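PDB 2HYT: TetR-family transcriptional regulator from Pectobacterium atrosepticum, which probably binds DNA at cis-regulatory sites as a dimeric, all-helical transcription factor with an N-terminal helix-turn-helix domain. Local coordinates for residues 18-22 / 62-67; 84-89 / 192-197; 93-97 / 161-165; 110-114 / 165-171. Numbering follows the deposited sequence.

Contact 1: 18-22 / 62-67; sequences LATAR and AVVEQI
Two helical segments, 18-22 on helix 7-28 and 62-67 on helix 56-81, cross almost at right angles: the signed angle is -92°, the axes come within 10.1 Å, and the closest CA atoms, 6.2 Å apart, belong to Leu-18 and Val-63. Along the second segment, Ala-62 comes first, its CB 3.5 Å from CD1 of Leu-18, whose t,p rotamer carries the isobutyl group across to the other helix. Val-63, chi1 t, fills the crossing point. Its CG2 packs 3.6 Å from Leu-18 CD1 and 4.4 Å from Ala-21 CB, while its CG1 meets Arg-22 CG at 3.6 Å. This is the junction, in the TetR fold, between the first helix of the DNA-binding domain and the long helix that leads from it into the C-terminal domain; Phe-53, from the end of the helix-turn-helix motif predicted at 34-53, closes over Leu-18 and Ala-62. One turn on, Gln-66 (chi1 -88°) points toward helix 7-28, and its OE1 accepts a hydrogen bond from Arg-22 NH1 at 3.2 Å. Arg-22 takes chi1 m, chi2 t and chi3 p (71°), the bend bringing its guanidinium there. Ile-67, in the m,t rotamer, then lies under one face of that guanidinium, CG1 3.9 Å from Arg-22 NH2. The charge of Arg-22 is met mainly elsewhere, by salt bridges to Glu-104 on helix 103-117 and Glu-70 further along helix 56-81.

Contact 2: 84-89 / 192-197; sequences DDWEGF and LLVKPR
At the apolar centre the indole of Trp-86 (chi1 t, chi2 -116°) receives Leu-193: CD2 of the leucine sits 3.6 Å from the centroid of the five-membered ring, 16° off its normal, a CH-pi contact over the face. Deeper in, Trp-86 CH2 lies 4.1 Å from Leu-192 CB, and Phe-89 CZ is 4.1 Å from Leu-192 CD1. The nearest CA atoms, those of Trp-86 and Leu-193, are still 8.8 Å apart, so side chains span the gap. The irregular tail after helix 174-190 thus folds back over the start of helix 85-98 in the TetR C-terminal domain, beside the dimer interface, where Leu-192 also packs on Leu-188 of the second subunit. Farther out, Arg-197, the last residue, is extended beyond chi1 m, and its NH1 passes 3.5 Å from Trp-86 CB. At the polar edge Asp-84 is the N-cap: its OD2 accepts from Glu-87 N at 3.0 Å and forms a salt bridge with Arg-197 NH1 at 2.9 Å. A water donates to Asp-84 OD1 (2.8 Å) and accepts from Trp-86 N (3.1 Å) and Arg-197 NH2 (2.9 Å). Glu-87 OE2 is a long ionic partner, 4.0 Å from Arg-197 NH1; Glu-87 also pairs with Arg-90.

Contact 3: 93-97 / 161-165; sequences CRAYL and LAEAA
This is buried helix-helix packing in the core of the C-terminal domain, where helix 85-98 runs beside helix 150-170 with no direct hydrogen bond between the two segments. The N-to-C directions of 93-97 and 161-165 differ by 31° (signed crossing angle -31°), the local axes approach to 9.6 Å, and the nearest CA atoms across the segments, 5.3 Å apart, are those of Leu-97 and Ala-165. Leu-161 (m,t) points at the partner helix: its CD1 is 4.0 Å from Cys-93 SG, its CB 3.7 Å from Tyr-96 CD1, and its CD2 4.1 Å from Leu-97 CD2. The pair is part of the helical bundle that forms the C-terminal domain of TetR-family proteins; Leu-185 of helix 174-190 covers Cys-93 and Leu-161, and Ala-164 packs on Leu-156 of the second subunit. Small residues let the helices converge: Leu-97, also m,t, brings CD2 to 3.8 Å from Ala-164 CB, and Tyr-96 CE1 rests 3.8 Å from Ala-165 CB. With chi1 t, the Tyr-96 ring reaches the backbone of 161-162, CE1 3.4 Å from Leu-161 O and OH 3.7 Å from Ala-162 CA. A water 3.2 Å from Tyr-96 OH donates to Ala-162 O at 3.0 Å.

Contact 4: 110-114 / 165-171; sequences LRDAR and AFWIAEG. With EDO (1,2-ethanediol), chain C.
Segment 110-114 of helix 103-117 crosses 165-170 of helix 150-170 at a signed angle of -112°, local axes approaching to 10.5 Å, with the CA atoms of Leu-110 and Phe-166 nearest at 5.7 Å. Residues 110-113 form a pi-type turn. Apolar packing centres on Leu-110 (m,t): its CB meets Ala-169 CB at 3.6 Å, and its CD2 lies 3.7 Å from Phe-166 CD1 and 4.0 Å from Ala-165 CB. In the stack, the guanidinium of Arg-114, every chi near t, lies flat on the Phe-166 ring, centres 4.1 Å apart and planes at 5°, a cation-pi pair. Among polar contacts, Arg-114 NH1 makes a salt bridge to Glu-170 OE2 at 2.8 Å, while Arg-111 NE and NH2 both donate to one carbonyl, each 2.9 Å from Ala-169 O. A water donates to Leu-110 O (2.7 Å) and Phe-166 O (3.1 Å). Ethanediol, probably from the crystallisation liquor, accepts at O2 from Arg-114 NH2 (2.9 Å) and donates from O2 to Glu-170 OE2 (2.6 Å) and O1 to Glu-170 OE1 (2.9 Å). Gln-125 and Arg-126 of the second subunit bind Arg-114 and Glu-170 respectively, placing this TetR C-terminal-domain crossing against the dimer interface.

From the N terminus, contact 1 closes first, bringing helix 7-28 onto helix 56-81 and enclosing the helix-turn-helix region between them. Helix 85-98 then opens contact 2 at 84-89, which closes only at the C-terminus and so encompasses contacts 3 and 4. Those two cross, their segments alternating as 93-97, 110-114, 161-165 and 165-171; they share Ala-165 on helix 150-170 and touch again through Leu-97 and Ile-168. Val-64 packing on Ala-113 joins contact 1 to contact 4, linking the DNA-binding end to the bundle. Contact 2 lies about 35 Å from contact 1, centre to centre, across the chain's middle.

Contact 1: 18-22 / 62-67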
loop_
_atom_site.group_PDB
_atom_site.type_symbol
_atom_site.label_atom_id
_atom_site.label_comp_id
_atom_site.label_asym_id
_atom_site.label_seq_id
_atom_site.Cartn_x
_atom_site.Cartn_y
_atom_site.Cartn_z
ATOM N N LEU A 18 4.431 11.398 -24.084
ATOM C CA LEU A 18 4.018 10.429 -23.094
ATOM C C LEU A 18 3.594 9.119 -23.762
ATOM O O LEU A 18 3.972 8.038 -23.322
ATOM C CB LEU A 18 2.882 11.011 -22.222
ATOM C CG LEU A 18 2.729 10.372 -20.850
ATOM C CD1 LEU A 18 3.938 10.807 -20.018
ATOM C CD2 LEU A 18 1.351 10.778 -20.165
ATOM N N ALA A 19 2.846 9.210 -24.859
ATOM C CA ALA A 19 2.379 8.044 -25.566
ATOM C C ALA A 19 3.573 7.293 -26.137
ATOM O O ALA A 19 3.658 6.054 -26.072
ATOM C CB ALA A 19 1.377 8.451 -26.706
ATOM N N THR A 20 4.524 8.062 -26.694
ATOM C CA THR A 20 5.737 7.426 -27.254
ATOM C C THR A 20 6.566 6.780 -26.183
ATOM O O THR A 20 7.048 5.665 -26.350
ATOM C CB THR A 20 6.572 8.452 -28.010
ATOM O OG1 THR A 20 5.823 8.828 -29.148
ATOM C CG2 THR A 20 7.968 7.874 -28.429
ATOM N N ALA A 21 6.717 7.458 -25.043
ATOM C CA ALA A 21 7.475 6.852 -23.931
ATOM C C ALA A 21 6.828 5.532 -23.529
ATOM O O ALA A 21 7.515 4.544 -23.311
ATOM C CB ALA A 21 7.550 7.806 -22.715
ATOM N N ARG A 22 5.495 5.504 -23.439
ATOM C CA ARG A 22 4.802 4.258 -23.121
ATOM C C ARG A 22 5.100 3.161 -24.119
ATOM O O ARG A 22 5.320 1.996 -23.739
ATOM C CB ARG A 22 3.287 4.499 -23.040
ATOM C CG ARG A 22 2.900 5.159 -21.764
ATOM C CD ARG A 22 1.403 5.463 -21.721
ATOM N NE ARG A 22 0.577 4.264 -21.585
ATOM C CZ ARG A 22 -0.751 4.307 -21.529
ATOM N NH1 ARG A 22 -1.387 5.466 -21.652
ATOM N NH2 ARG A 22 -1.457 3.207 -21.378
ATOM N N ALA A 62 4.352 10.668 -14.880
ATOM C CA ALA A 62 3.384 11.155 -15.825
ATOM C C ALA A 62 2.714 9.999 -16.577
ATOM O O ALA A 62 1.549 10.055 -16.884
ATOM C CB ALA A 62 4.030 12.160 -16.805
ATOM N N VAL A 63 3.503 8.993 -16.946
ATOM C CA VAL A 63 3.013 7.763 -17.566
ATOM C C VAL A 63 2.050 7.062 -16.621
ATOM O O VAL A 63 0.956 6.653 -17.039
ATOM C CB VAL A 63 4.174 6.854 -17.930
ATOM C CG1 VAL A 63 3.695 5.446 -18.230
ATOM C CG2 VAL A 63 4.993 7.471 -19.140
ATOM N N VAL A 64 2.457 6.916 -15.360
ATOM C CA VAL A 64 1.592 6.273 -14.345
ATOM C C VAL A 64 0.237 7.000 -14.194
ATOM O O VAL A 64 -0.817 6.344 -14.185
ATOM C CB VAL A 64 2.315 6.147 -13.005
ATOM C CG1 VAL A 64 1.345 5.841 -11.887
ATOM C CG2 VAL A 64 3.441 5.081 -13.103
ATOM N N GLU A 65 0.253 8.326 -14.125
ATOM C CA GLU A 65 -0.973 9.112 -14.062
ATOM C C GLU A 65 -1.931 8.760 -15.213
ATOM O O GLU A 65 -3.141 8.597 -14.993
ATOM C CB GLU A 65 -0.656 10.595 -14.041
ATOM C CG GLU A 65 -1.873 11.494 -14.096
ATOM C CD GLU A 65 -1.520 12.971 -14.078
ATOM O OE1 GLU A 65 -0.525 13.379 -14.736
ATOM O OE2 GLU A 65 -2.284 13.735 -13.453
ATOM N N GLN A 66 -1.407 8.632 -16.439
ATOM C CA GLN A 66 -2.244 8.295 -17.591
ATOM C C GLN A 66 -2.792 6.888 -17.472
ATOM O O GLN A 66 -3.968 6.650 -17.709
ATOM C CB GLN A 66 -1.462 8.336 -18.885
ATOM C CG GLN A 66 -1.393 9.636 -19.576
ATOM C CD GLN A 66 -0.967 9.442 -21.019
ATOM O OE1 GLN A 66 -0.286 8.467 -21.354
ATOM N NE2 GLN A 66 -1.404 10.332 -21.886
ATOM N N ILE A 67 -1.919 5.958 -17.139
ATOM C CA ILE A 67 -2.329 4.589 -16.935
ATOM C C ILE A 67 -3.410 4.498 -15.850
ATOM O O ILE A 67 -4.415 3.808 -16.051
ATOM C CB ILE A 67 -1.150 3.679 -16.580
ATOM C CG1 ILE A 67 -0.177 3.597 -17.755
ATOM C CG2 ILE A 67 -1.636 2.281 -16.260
ATOM C CD1 ILE A 67 1.163 2.824 -17.457
#

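Contact 2: 84-89 / 192-197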
loop_
_atom_site.group_PDB
_atom_site.type_symbol
_atom_site.label_atom_id
_atom_site.label_comp_id
_atom_site.label_asym_id
_atom_site.label_seq_id
_atom_site.Cartn_x
_atom_site.Cartn_y
_atom_site.Cartn_z
ATOM N N ASP A 84 -26.307 -7.268 -12.501
ATOM C CA ASP A 84 -26.507 -7.441 -11.054
ATOM C C ASP A 84 -25.399 -6.648 -10.352
ATOM O O ASP A 84 -24.256 -6.841 -10.669
ATOM C CB ASP A 84 -26.385 -8.906 -10.664
ATOM C CG ASP A 84 -26.570 -9.109 -9.191
ATOM O OD1 ASP A 84 -27.709 -9.013 -8.722
ATOM O OD2 ASP A 84 -25.582 -9.285 -8.478
ATOM N N ASP A 85 -25.739 -5.768 -9.425
ATOM C CA ASP A 85 -24.731 -4.862 -8.910
ATOM C C ASP A 85 -23.704 -5.553 -8.004
ATOM O O ASP A 85 -22.519 -5.164 -7.999
ATOM C CB ASP A 85 -25.368 -3.666 -8.257
ATOM C CG ASP A 85 -26.204 -2.841 -9.267
ATOM O OD1 ASP A 85 -25.858 -2.857 -10.469
ATOM O OD2 ASP A 85 -27.209 -2.254 -8.867
ATOM N N TRP A 86 -24.138 -6.571 -7.277
ATOM C CA TRP A 86 -23.171 -7.335 -6.472
ATOM C C TRP A 86 -22.175 -8.055 -7.377
ATOM O O TRP A 86 -20.952 -8.009 -7.141
ATOM C CB TRP A 86 -23.864 -8.351 -5.576
ATOM C CG TRP A 86 -22.893 -9.190 -4.820
ATOM C CD1 TRP A 86 -22.719 -10.537 -4.949
ATOM C CD2 TRP A 86 -21.945 -8.757 -3.825
ATOM N NE1 TRP A 86 -21.722 -10.967 -4.106
ATOM C CE2 TRP A 86 -21.235 -9.901 -3.401
ATOM C CE3 TRP A 86 -21.648 -7.540 -3.243
ATOM C CZ2 TRP A 86 -20.223 -9.841 -2.422
ATOM C CZ3 TRP A 86 -20.647 -7.482 -2.285
ATOM C CH2 TRP A 86 -19.971 -8.638 -1.863
ATOM N N GLU A 87 -22.668 -8.683 -8.435
ATOM C CA GLU A 87 -21.774 -9.389 -9.362
ATOM C C GLU A 87 -20.880 -8.393 -10.093
ATOM O O GLU A 87 -19.726 -8.681 -10.362
ATOM C CB GLU A 87 -22.568 -10.256 -10.341
ATOM C CG GLU A 87 -23.374 -11.359 -9.672
ATOM C CD GLU A 87 -22.521 -12.382 -8.939
ATOM O OE1 GLU A 87 -21.372 -12.625 -9.352
ATOM O OE2 GLU A 87 -23.015 -12.946 -7.951
ATOM N N GLY A 88 -21.394 -7.197 -10.371
ATOM C CA GLY A 88 -20.584 -6.174 -10.982
ATOM C C GLY A 88 -19.435 -5.734 -10.063
ATOM O O GLY A 88 -18.319 -5.428 -10.507
ATOM N N PHE A 89 -19.716 -5.668 -8.770
ATOM C CA PHE A 89 -18.695 -5.312 -7.778
ATOM C C PHE A 89 -17.638 -6.413 -7.695
ATOM O O PHE A 89 -16.446 -6.111 -7.707
ATOM C CB PHE A 89 -19.383 -5.077 -6.415
ATOM C CG PHE A 89 -18.450 -5.172 -5.242
ATOM C CD1 PHE A 89 -17.644 -4.137 -4.926
ATOM C CD2 PHE A 89 -18.416 -6.308 -4.444
ATOM C CE1 PHE A 89 -16.795 -4.208 -3.823
ATOM C CE2 PHE A 89 -17.590 -6.384 -3.350
ATOM C CZ PHE A 89 -16.757 -5.317 -3.041
ATOM N N LEU A 192 -19.334 -9.365 3.234
ATOM C CA LEU A 192 -20.013 -8.075 3.085
ATOM C C LEU A 192 -21.503 -8.190 2.874
ATOM O O LEU A 192 -22.228 -7.216 3.132
ATOM C CB LEU A 192 -19.418 -7.316 1.927
ATOM C CG LEU A 192 -17.909 -7.094 2.058
ATOM C CD1 LEU A 192 -17.495 -6.162 0.927
ATOM C CD2 LEU A 192 -17.516 -6.568 3.402
ATOM N N LEU A 193 -21.984 -9.339 2.378
ATOM C CA LEU A 193 -23.399 -9.488 2.049
ATOM C C LEU A 193 -24.287 -9.549 3.282
ATOM O O LEU A 193 -23.923 -10.159 4.296
ATOM C CB LEU A 193 -23.631 -10.741 1.239
ATOM C CG LEU A 193 -23.114 -10.755 -0.195
ATOM C CD1 LEU A 193 -23.129 -12.165 -0.816
ATOM C CD2 LEU A 193 -23.952 -9.823 -1.105
ATOM N N VAL A 194 -25.436 -8.878 3.201
ATOM C CA VAL A 194 -26.473 -9.005 4.213
ATOM C C VAL A 194 -27.009 -10.449 4.209
ATOM O O VAL A 194 -27.104 -11.079 5.266
ATOM C CB VAL A 194 -27.633 -8.017 3.954
ATOM C CG1 VAL A 194 -28.814 -8.302 4.845
ATOM C CG2 VAL A 194 -27.139 -6.577 4.179
ATOM N N LYS A 195 -27.315 -10.940 3.015
ATOM C CA LYS A 195 -27.926 -12.244 2.781
ATOM C C LYS A 195 -26.996 -13.066 1.880
ATOM O O LYS A 195 -26.722 -12.678 0.737
ATOM C CB LYS A 195 -29.283 -12.068 2.084
ATOM C CG LYS A 195 -29.973 -13.390 1.718
ATOM N N PRO A 196 -26.487 -14.202 2.382
ATOM C CA PRO A 196 -25.612 -15.021 1.529
ATOM C C PRO A 196 -26.293 -15.505 0.259
ATOM O O PRO A 196 -27.510 -15.718 0.246
ATOM C CB PRO A 196 -25.267 -16.224 2.420
ATOM C CG PRO A 196 -25.494 -15.737 3.843
ATOM C CD PRO A 196 -26.669 -14.791 3.723
ATOM N N ARG A 197 -25.499 -15.695 -0.790
ATOM C CA ARG A 197 -25.986 -16.198 -2.064
ATOM C C ARG A 197 -25.490 -17.629 -2.325
ATOM O O ARG A 197 -26.020 -18.337 -3.191
ATOM C CB ARG A 197 -25.530 -15.261 -3.175
ATOM C CG ARG A 197 -26.007 -13.851 -2.958
ATOM C CD ARG A 197 -25.836 -13.007 -4.201
ATOM N NE ARG A 197 -26.408 -11.673 -4.020
ATOM C CZ ARG A 197 -26.473 -10.763 -4.983
ATOM N NH1 ARG A 197 -25.997 -11.029 -6.205
ATOM N NH2 ARG A 197 -27.022 -9.580 -4.726
ATOM O OXT ARG A 197 -24.557 -18.111 -1.672
HETATM O O HOH W 1 -27.035 -7.364 -6.602
#

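Contact 3: 93-97 / 161-165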
loop_
_atom_site.group_PDB
_atom_site.type_symbol
_atom_site.label_atom_id
_atom_site.label_comp_id
_atom_site.label_asym_id
_atom_site.label_seq_id
_atom_site.Cartn_x
_atom_site.Cartn_y
_atom_site.Cartn_z
ATOM N N CYS A 93 -13.691 -5.933 -8.746
ATOM C CA CYS A 93 -12.599 -6.317 -7.860
ATOM C C CYS A 93 -11.675 -7.363 -8.511
ATOM O O CYS A 93 -10.428 -7.221 -8.473
ATOM C CB CYS A 93 -13.104 -6.811 -6.509
ATOM S SG CYS A 93 -13.930 -5.577 -5.495
ATOM N N ARG A 94 -12.253 -8.391 -9.126
ATOM C CA ARG A 94 -11.432 -9.399 -9.813
ATOM C C ARG A 94 -10.633 -8.785 -10.966
ATOM O O ARG A 94 -9.486 -9.143 -11.208
ATOM C CB ARG A 94 -12.303 -10.506 -10.349
ATOM C CG ARG A 94 -12.865 -11.403 -9.273
ATOM C CD ARG A 94 -13.473 -12.689 -9.877
ATOM N NE ARG A 94 -14.521 -12.407 -10.869
ATOM C CZ ARG A 94 -15.835 -12.404 -10.622
ATOM N NH1 ARG A 94 -16.320 -12.665 -9.417
ATOM N NH2 ARG A 94 -16.670 -12.137 -11.614
ATOM N N ALA A 95 -11.265 -7.865 -11.693
ATOM C CA ALA A 95 -10.621 -7.219 -12.842
ATOM C C ALA A 95 -9.362 -6.434 -12.441
ATOM O O ALA A 95 -8.339 -6.442 -13.146
ATOM C CB ALA A 95 -11.621 -6.331 -13.565
ATOM N N TYR A 96 -9.394 -5.821 -11.259
ATOM C CA TYR A 96 -8.238 -5.147 -10.719
ATOM C C TYR A 96 -7.042 -6.103 -10.569
ATOM O O TYR A 96 -5.881 -5.765 -10.906
ATOM C CB TYR A 96 -8.582 -4.484 -9.386
ATOM C CG TYR A 96 -7.497 -3.601 -8.893
ATOM C CD1 TYR A 96 -6.411 -4.144 -8.182
ATOM C CD2 TYR A 96 -7.515 -2.224 -9.117
ATOM C CE1 TYR A 96 -5.377 -3.309 -7.738
ATOM C CE2 TYR A 96 -6.491 -1.407 -8.658
ATOM C CZ TYR A 96 -5.415 -1.973 -7.972
ATOM O OH TYR A 96 -4.356 -1.239 -7.465
ATOM N N LEU A 97 -7.310 -7.289 -10.049
ATOM C CA LEU A 97 -6.278 -8.309 -9.941
ATOM C C LEU A 97 -5.838 -8.835 -11.308
ATOM O O LEU A 97 -4.640 -9.056 -11.534
ATOM C CB LEU A 97 -6.757 -9.473 -9.088
ATOM C CG LEU A 97 -7.132 -9.148 -7.642
ATOM C CD1 LEU A 97 -7.350 -10.449 -6.853
ATOM C CD2 LEU A 97 -6.064 -8.279 -6.955
ATOM N N LEU A 161 -6.800 -5.116 -2.567
ATOM C CA LEU A 161 -6.623 -5.323 -4.007
ATOM C C LEU A 161 -5.268 -4.822 -4.441
ATOM O O LEU A 161 -4.591 -5.469 -5.216
ATOM C CB LEU A 161 -7.712 -4.604 -4.782
ATOM C CG LEU A 161 -9.131 -5.122 -4.586
ATOM C CD1 LEU A 161 -10.147 -4.204 -5.344
ATOM C CD2 LEU A 161 -9.260 -6.550 -5.067
ATOM N N ALA A 162 -4.870 -3.642 -3.950
ATOM C CA ALA A 162 -3.596 -3.061 -4.297
ATOM C C ALA A 162 -2.460 -3.968 -3.869
ATOM O O ALA A 162 -1.511 -4.222 -4.635
ATOM C CB ALA A 162 -3.472 -1.686 -3.621
ATOM N N GLU A 163 -2.556 -4.537 -2.670
ATOM C CA GLU A 163 -1.480 -5.398 -2.198
ATOM C C GLU A 163 -1.439 -6.738 -2.944
ATOM O O GLU A 163 -0.356 -7.247 -3.298
ATOM C CB GLU A 163 -1.635 -5.668 -0.690
ATOM C CG GLU A 163 -0.386 -6.149 -0.027
ATOM C CD GLU A 163 0.736 -5.090 -0.034
ATOM O OE1 GLU A 163 0.465 -3.872 -0.280
ATOM O OE2 GLU A 163 1.896 -5.509 0.159
ATOM N N ALA A 164 -2.611 -7.311 -3.144
ATOM C CA ALA A 164 -2.703 -8.575 -3.875
ATOM C C ALA A 164 -2.169 -8.410 -5.308
ATOM O O ALA A 164 -1.524 -9.306 -5.829
ATOM C CB ALA A 164 -4.117 -9.115 -3.835
ATOM N N ALA A 165 -2.429 -7.270 -5.950
ATOM C CA ALA A 165 -1.869 -7.001 -7.295
ATOM C C ALA A 165 -0.350 -6.974 -7.274
ATOM O O ALA A 165 0.290 -7.578 -8.136
ATOM C CB ALA A 165 -2.436 -5.734 -7.880
HETATM O O HOH W 2 -1.420 -2.067 -6.670
#

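Contact 4: 110-114 / 165-171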
loop_
_atom_site.group_PDB
_atom_site.type_symbol
_atom_site.label_atom_id
_atom_site.label_comp_id
_atom_site.label_asym_id
_atom_site.label_seq_id
_atom_site.Cartn_x
_atom_site.Cartn_y
_atom_site.Cartn_z
ATOM N N LEU A 110 3.268 -1.930 -11.356
ATOM C CA LEU A 110 3.441 -2.817 -10.201
ATOM C C LEU A 110 4.859 -3.221 -9.901
ATOM O O LEU A 110 5.132 -3.794 -8.825
ATOM C CB LEU A 110 2.518 -4.041 -10.364
ATOM C CG LEU A 110 1.017 -3.763 -10.450
ATOM C CD1 LEU A 110 0.299 -5.051 -10.835
ATOM C CD2 LEU A 110 0.450 -3.217 -9.133
ATOM N N ARG A 111 5.779 -2.926 -10.825
ATOM C CA ARG A 111 7.206 -3.197 -10.640
ATOM C C ARG A 111 7.987 -1.853 -10.624
ATOM O O ARG A 111 8.612 -1.464 -9.628
ATOM C CB ARG A 111 7.694 -4.168 -11.708
ATOM C CG ARG A 111 7.122 -5.575 -11.483
ATOM C CD ARG A 111 7.651 -6.514 -12.511
ATOM N NE ARG A 111 7.022 -7.824 -12.408
ATOM C CZ ARG A 111 7.125 -8.781 -13.326
ATOM N NH1 ARG A 111 7.874 -8.605 -14.412
ATOM N NH2 ARG A 111 6.476 -9.924 -13.151
ATOM N N ASP A 112 7.921 -1.119 -11.729
ATOM C CA ASP A 112 8.762 0.069 -11.884
ATOM C C ASP A 112 8.325 1.192 -10.950
ATOM O O ASP A 112 9.142 1.711 -10.194
ATOM C CB ASP A 112 8.740 0.553 -13.337
ATOM C CG ASP A 112 9.318 -0.456 -14.292
ATOM O OD1 ASP A 112 10.337 -1.094 -13.982
ATOM O OD2 ASP A 112 8.770 -0.580 -15.389
ATOM N N ALA A 113 7.069 1.625 -11.034
ATOM C CA ALA A 113 6.591 2.696 -10.151
ATOM C C ALA A 113 6.697 2.281 -8.689
ATOM O O ALA A 113 6.955 3.118 -7.819
ATOM C CB ALA A 113 5.140 3.107 -10.460
ATOM N N ARG A 114 6.446 1.001 -8.408
ATOM C CA ARG A 114 6.622 0.483 -7.044
ATOM C C ARG A 114 8.019 0.753 -6.512
ATOM O O ARG A 114 8.169 1.331 -5.424
ATOM C CB ARG A 114 6.347 -1.030 -7.006
ATOM C CG ARG A 114 6.063 -1.505 -5.621
ATOM C CD ARG A 114 6.110 -3.000 -5.502
ATOM N NE ARG A 114 5.608 -3.366 -4.187
ATOM C CZ ARG A 114 5.533 -4.627 -3.756
ATOM N NH1 ARG A 114 5.952 -5.620 -4.514
ATOM N NH2 ARG A 114 5.060 -4.872 -2.562
ATOM N N ALA A 165 -2.429 -7.270 -5.950
ATOM C CA ALA A 165 -1.869 -7.001 -7.295
ATOM C C ALA A 165 -0.350 -6.974 -7.274
ATOM O O ALA A 165 0.290 -7.578 -8.136
ATOM C CB ALA A 165 -2.436 -5.734 -7.880
ATOM N N PHE A 166 0.246 -6.325 -6.283
ATOM C CA PHE A 166 1.708 -6.366 -6.112
ATOM C C PHE A 166 2.217 -7.786 -6.014
ATOM O O PHE A 166 3.209 -8.148 -6.685
ATOM C CB PHE A 166 2.148 -5.620 -4.861
ATOM C CG PHE A 166 2.126 -4.122 -4.989
ATOM C CD1 PHE A 166 2.649 -3.482 -6.117
ATOM C CD2 PHE A 166 1.704 -3.331 -3.927
ATOM C CE1 PHE A 166 2.655 -2.089 -6.189
ATOM C CE2 PHE A 166 1.701 -1.940 -4.024
ATOM C CZ PHE A 166 2.211 -1.335 -5.155
ATOM N N TRP A 167 1.529 -8.569 -5.204
ATOM C CA TRP A 167 1.894 -9.951 -4.914
ATOM C C TRP A 167 1.817 -10.742 -6.215
ATOM O O TRP A 167 2.757 -11.456 -6.598
ATOM C CB TRP A 167 0.982 -10.520 -3.833
ATOM C CG TRP A 167 1.252 -11.923 -3.522
ATOM C CD1 TRP A 167 2.337 -12.432 -2.859
ATOM C CD2 TRP A 167 0.439 -13.056 -3.885
ATOM N NE1 TRP A 167 2.236 -13.790 -2.762
ATOM C CE2 TRP A 167 1.084 -14.200 -3.389
ATOM C CE3 TRP A 167 -0.778 -13.204 -4.550
ATOM C CZ2 TRP A 167 0.574 -15.459 -3.562
ATOM C CZ3 TRP A 167 -1.289 -14.476 -4.711
ATOM C CH2 TRP A 167 -0.596 -15.579 -4.263
ATOM N N ILE A 168 0.742 -10.571 -6.959
ATOM C CA ILE A 168 0.610 -11.315 -8.225
ATOM C C ILE A 168 1.754 -10.934 -9.171
ATOM O O ILE A 168 2.321 -11.805 -9.855
ATOM C CB ILE A 168 -0.749 -11.040 -8.885
ATOM C CG1 ILE A 168 -1.866 -11.667 -8.070
ATOM C CG2 ILE A 168 -0.781 -11.534 -10.317
ATOM C CD1 ILE A 168 -3.283 -11.114 -8.319
ATOM N N ALA A 169 2.107 -9.656 -9.193
ATOM C CA ALA A 169 3.140 -9.134 -10.097
ATOM C C ALA A 169 4.567 -9.523 -9.661
ATOM O O ALA A 169 5.482 -9.398 -10.467
ATOM C CB ALA A 169 2.976 -7.603 -10.275
ATOM N N GLU A 170 4.735 -10.001 -8.419
ATOM C CA GLU A 170 6.026 -10.513 -7.859
ATOM C C GLU A 170 6.331 -11.950 -8.295
ATOM O O GLU A 170 7.494 -12.392 -8.230
ATOM C CB GLU A 170 5.978 -10.574 -6.330
ATOM C CG GLU A 170 6.218 -9.273 -5.633
ATOM C CD GLU A 170 5.879 -9.293 -4.144
ATOM O OE1 GLU A 170 5.388 -10.302 -3.585
ATOM O OE2 GLU A 170 6.102 -8.265 -3.518
ATOM N N GLY A 171 5.288 -12.708 -8.630
ATOM C CA GLY A 171 5.460 -14.103 -8.994
ATOM C C GLY A 171 6.232 -14.271 -10.303
ATOM O O GLY A 171 6.180 -13.425 -11.216
HETATM C C1 EDO C . 3.090 -9.272 -0.686
HETATM O O1 EDO C . 4.124 -10.229 -0.949
HETATM C C2 EDO C . 3.266 -8.152 -1.704
HETATM O O2 EDO C . 4.567 -7.571 -1.578
HETATM O O HOH W 3 5.356 -6.168 -7.635
HETATM O O HOH W 4 3.857 -11.766 -12.186
#